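PDB 4FXP: adenylyl-sulfate kinase 1, chloroplastic from Arabidopsis thaliana, which catalyses the ATP-dependent phosphorylation of adenosine 5'-phosphosulfate to 3'-phosphoadenylyl sulfate, the activated form of sulfate, in the chloroplast. Local coordinates for residues P107-R112 / P162-L167. Numbering follows the deposited sequence.
Sequences PYRTDR and PYEPPL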
loop_
_atom_site.group_PDB
_atom_site.type_symbol
_atom_site.label_atom_id
_atom_site.label_comp_id
_atom_site.label_asym_id
_atom_site.label_seq_id
_atom_site.Cartn_x
_atom_site.Cartn_y
_atom_site.Cartn_z
ATOM N N PRO A 107 7.430 -17.376 -6.958
ATOM C CA PRO A 107 7.656 -18.791 -7.263
ATOM C C PRO A 107 7.540 -19.789 -6.116
ATOM O O PRO A 107 7.415 -20.984 -6.387
ATOM C CB PRO A 107 9.094 -18.775 -7.797
ATOM C CG PRO A 107 9.741 -17.642 -7.057
ATOM C CD PRO A 107 8.668 -16.603 -6.874
ATOM N N TYR A 108 7.587 -19.340 -4.872
ATOM C CA TYR A 108 7.613 -20.285 -3.755
ATOM C C TYR A 108 6.260 -20.412 -3.065
ATOM O O TYR A 108 5.674 -19.416 -2.649
ATOM C CB TYR A 108 8.681 -19.893 -2.734
ATOM C CG TYR A 108 10.051 -19.655 -3.328
ATOM C CD1 TYR A 108 10.698 -20.634 -4.073
ATOM C CD2 TYR A 108 10.703 -18.451 -3.131
ATOM C CE1 TYR A 108 11.962 -20.407 -4.609
ATOM C CE2 TYR A 108 11.957 -18.218 -3.658
ATOM C CZ TYR A 108 12.583 -19.188 -4.392
ATOM O OH TYR A 108 13.834 -18.924 -4.905
ATOM N N ARG A 109 5.782 -21.645 -2.933
ATOM C CA ARG A 109 4.477 -21.912 -2.333
ATOM C C ARG A 109 4.363 -21.414 -0.899
ATOM O O ARG A 109 3.328 -20.879 -0.505
ATOM C CB ARG A 109 4.137 -23.416 -2.382
ATOM C CG ARG A 109 3.423 -23.849 -3.652
ATOM C CD ARG A 109 2.981 -25.328 -3.620
ATOM N NE ARG A 109 4.104 -26.243 -3.474
ATOM C CZ ARG A 109 4.635 -26.965 -4.460
ATOM N NH1 ARG A 109 4.140 -26.905 -5.698
ATOM N NH2 ARG A 109 5.662 -27.761 -4.201
ATOM N N THR A 110 5.412 -21.608 -0.108
ATOM C CA THR A 110 5.339 -21.239 1.306
ATOM C C THR A 110 5.138 -19.732 1.469
ATOM O O THR A 110 4.482 -19.271 2.411
ATOM C CB THR A 110 6.586 -21.692 2.092
ATOM O OG1 THR A 110 6.384 -21.445 3.489
ATOM C CG2 THR A 110 7.833 -20.953 1.619
ATOM N N ASP A 111 5.698 -18.969 0.538
ATOM C CA ASP A 111 5.606 -17.519 0.612
ATOM C C ASP A 111 4.239 -17.028 0.157
ATOM O O ASP A 111 3.651 -16.157 0.799
ATOM C CB ASP A 111 6.749 -16.866 -0.164
ATOM C CG ASP A 111 8.105 -17.176 0.447
ATOM O OD1 ASP A 111 8.199 -17.184 1.690
ATOM O OD2 ASP A 111 9.072 -17.417 -0.307
ATOM N N ARG A 112 3.712 -17.592 -0.931
ATOM C CA ARG A 112 2.340 -17.265 -1.318
ATOM C C ARG A 112 1.353 -17.694 -0.226
ATOM O O ARG A 112 0.410 -16.969 0.090
ATOM C CB ARG A 112 1.950 -17.874 -2.673
ATOM C CG ARG A 112 2.813 -17.433 -3.853
ATOM C CD ARG A 112 2.223 -17.880 -5.195
ATOM N NE ARG A 112 1.891 -19.310 -5.178
ATOM C CZ ARG A 112 2.684 -20.278 -5.623
ATOM N NH1 ARG A 112 3.870 -19.986 -6.141
ATOM N NH2 ARG A 112 2.292 -21.548 -5.547
ATOM N N PRO A 162 13.766 -22.389 -9.071
ATOM C CA PRO A 162 12.513 -23.153 -9.059
ATOM C C PRO A 162 11.233 -22.317 -9.138
ATOM O O PRO A 162 11.176 -21.202 -8.610
ATOM C CB PRO A 162 12.578 -23.896 -7.719
ATOM C CG PRO A 162 13.414 -23.026 -6.859
ATOM C CD PRO A 162 14.429 -22.380 -7.756
ATOM N N TYR A 163 10.225 -22.849 -9.824
ATOM C CA TYR A 163 8.863 -22.344 -9.684
ATOM C C TYR A 163 8.003 -23.469 -9.106
ATOM O O TYR A 163 8.003 -24.586 -9.633
ATOM C CB TYR A 163 8.267 -21.873 -11.024
ATOM C CG TYR A 163 6.865 -21.337 -10.820
ATOM C CD1 TYR A 163 6.661 -20.028 -10.378
ATOM C CD2 TYR A 163 5.751 -22.152 -11.004
ATOM C CE1 TYR A 163 5.376 -19.536 -10.142
ATOM C CE2 TYR A 163 4.461 -21.669 -10.777
ATOM C CZ TYR A 163 4.283 -20.362 -10.342
ATOM O OH TYR A 163 3.004 -19.892 -10.103
ATOM N N GLU A 164 7.282 -23.176 -8.025
ATOM C CA GLU A 164 6.423 -24.154 -7.369
ATOM C C GLU A 164 4.960 -23.770 -7.557
ATOM O O GLU A 164 4.478 -22.827 -6.929
ATOM C CB GLU A 164 6.742 -24.234 -5.876
ATOM C CG GLU A 164 8.203 -24.479 -5.554
ATOM C CD GLU A 164 8.472 -24.421 -4.055
ATOM O OE1 GLU A 164 7.837 -23.595 -3.367
ATOM O OE2 GLU A 164 9.309 -25.201 -3.559
ATOM N N PRO A 165 4.244 -24.501 -8.428
ATOM C CA PRO A 165 2.842 -24.175 -8.715
ATOM C C PRO A 165 1.932 -24.327 -7.505
ATOM O O PRO A 165 2.216 -25.134 -6.625
ATOM C CB PRO A 165 2.456 -25.194 -9.799
ATOM C CG PRO A 165 3.507 -26.243 -9.754
ATOM C CD PRO A 165 4.754 -25.581 -9.289
ATOM N N PRO A 166 0.838 -23.551 -7.463
ATOM C CA PRO A 166 -0.155 -23.659 -6.390
ATOM C C PRO A 166 -0.786 -25.046 -6.384
ATOM O O PRO A 166 -1.083 -25.585 -7.450
ATOM C CB PRO A 166 -1.208 -22.619 -6.785
ATOM C CG PRO A 166 -0.484 -21.647 -7.661
ATOM C CD PRO A 166 0.528 -22.460 -8.404
ATOM N N LEU A 167 -0.991 -25.610 -5.201
ATOM C CA LEU A 167 -1.618 -26.926 -5.078
ATOM C C LEU A 167 -3.137 -26.808 -4.960
ATOM O O LEU A 167 -3.864 -27.771 -5.190
ATOM C CB LEU A 167 -1.064 -27.668 -3.858
ATOM C CG LEU A 167 0.457 -27.798 -3.852
ATOM C CD1 LEU A 167 0.962 -28.561 -2.643
ATOM C CD2 LEU A 167 0.913 -28.463 -5.132
HETATM O O HOH W 1 7.745 -23.288 -0.828
#
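At the start of helix 109-117, beside the adenosine-5'-phosphosulfate site, the carboxylate of Glu164 takes the backbone amide of Arg109, OE1 to N 2.9 Å, nearly along the C-O axis of OE1. Glu164 has CG anti to its carbonyl carbon (chi1 -53°) and an extended chain beyond, which carry OE1 there. An acidic residue suits this place: after Tyr108 at the N-cap position, OE1 takes the first helix amide directly and the second, Thr110 N, through a water, and the helix N-terminus would probably stabilise its charge. Glu164 N also gives its hydrogen to Pro107 O at 2.7 Å. In this P-loop kinase fold the loop 162-167 runs past the first turn of the helix that follows Ser106, the probable phosphoserine site, while Pro107 touches the bound substrate. Arg112 is long and rich enough in N-H groups to hold Glu164 O end-on, NH1 at 3.0 Å and NH2 at 2.9 Å, while NE pairs with Glu126 and NH1 also serves Ser106 O. In Arg109 the bend at chi3 (-61°) turns the guanidinium so that NH1 meets Pro165 O in plane at 2.8 Å, with Glu164 CB over one face and Leu167 CD1 over the other. An alanine here has neither guanidinium nor CD, which would probably leave Pro165 O without this partner and open a gap between Glu164 CB and Leu167. Back at the start of both segments, Tyr163's flat ring packs on Pro107 while its hydroxyl reaches Thr31.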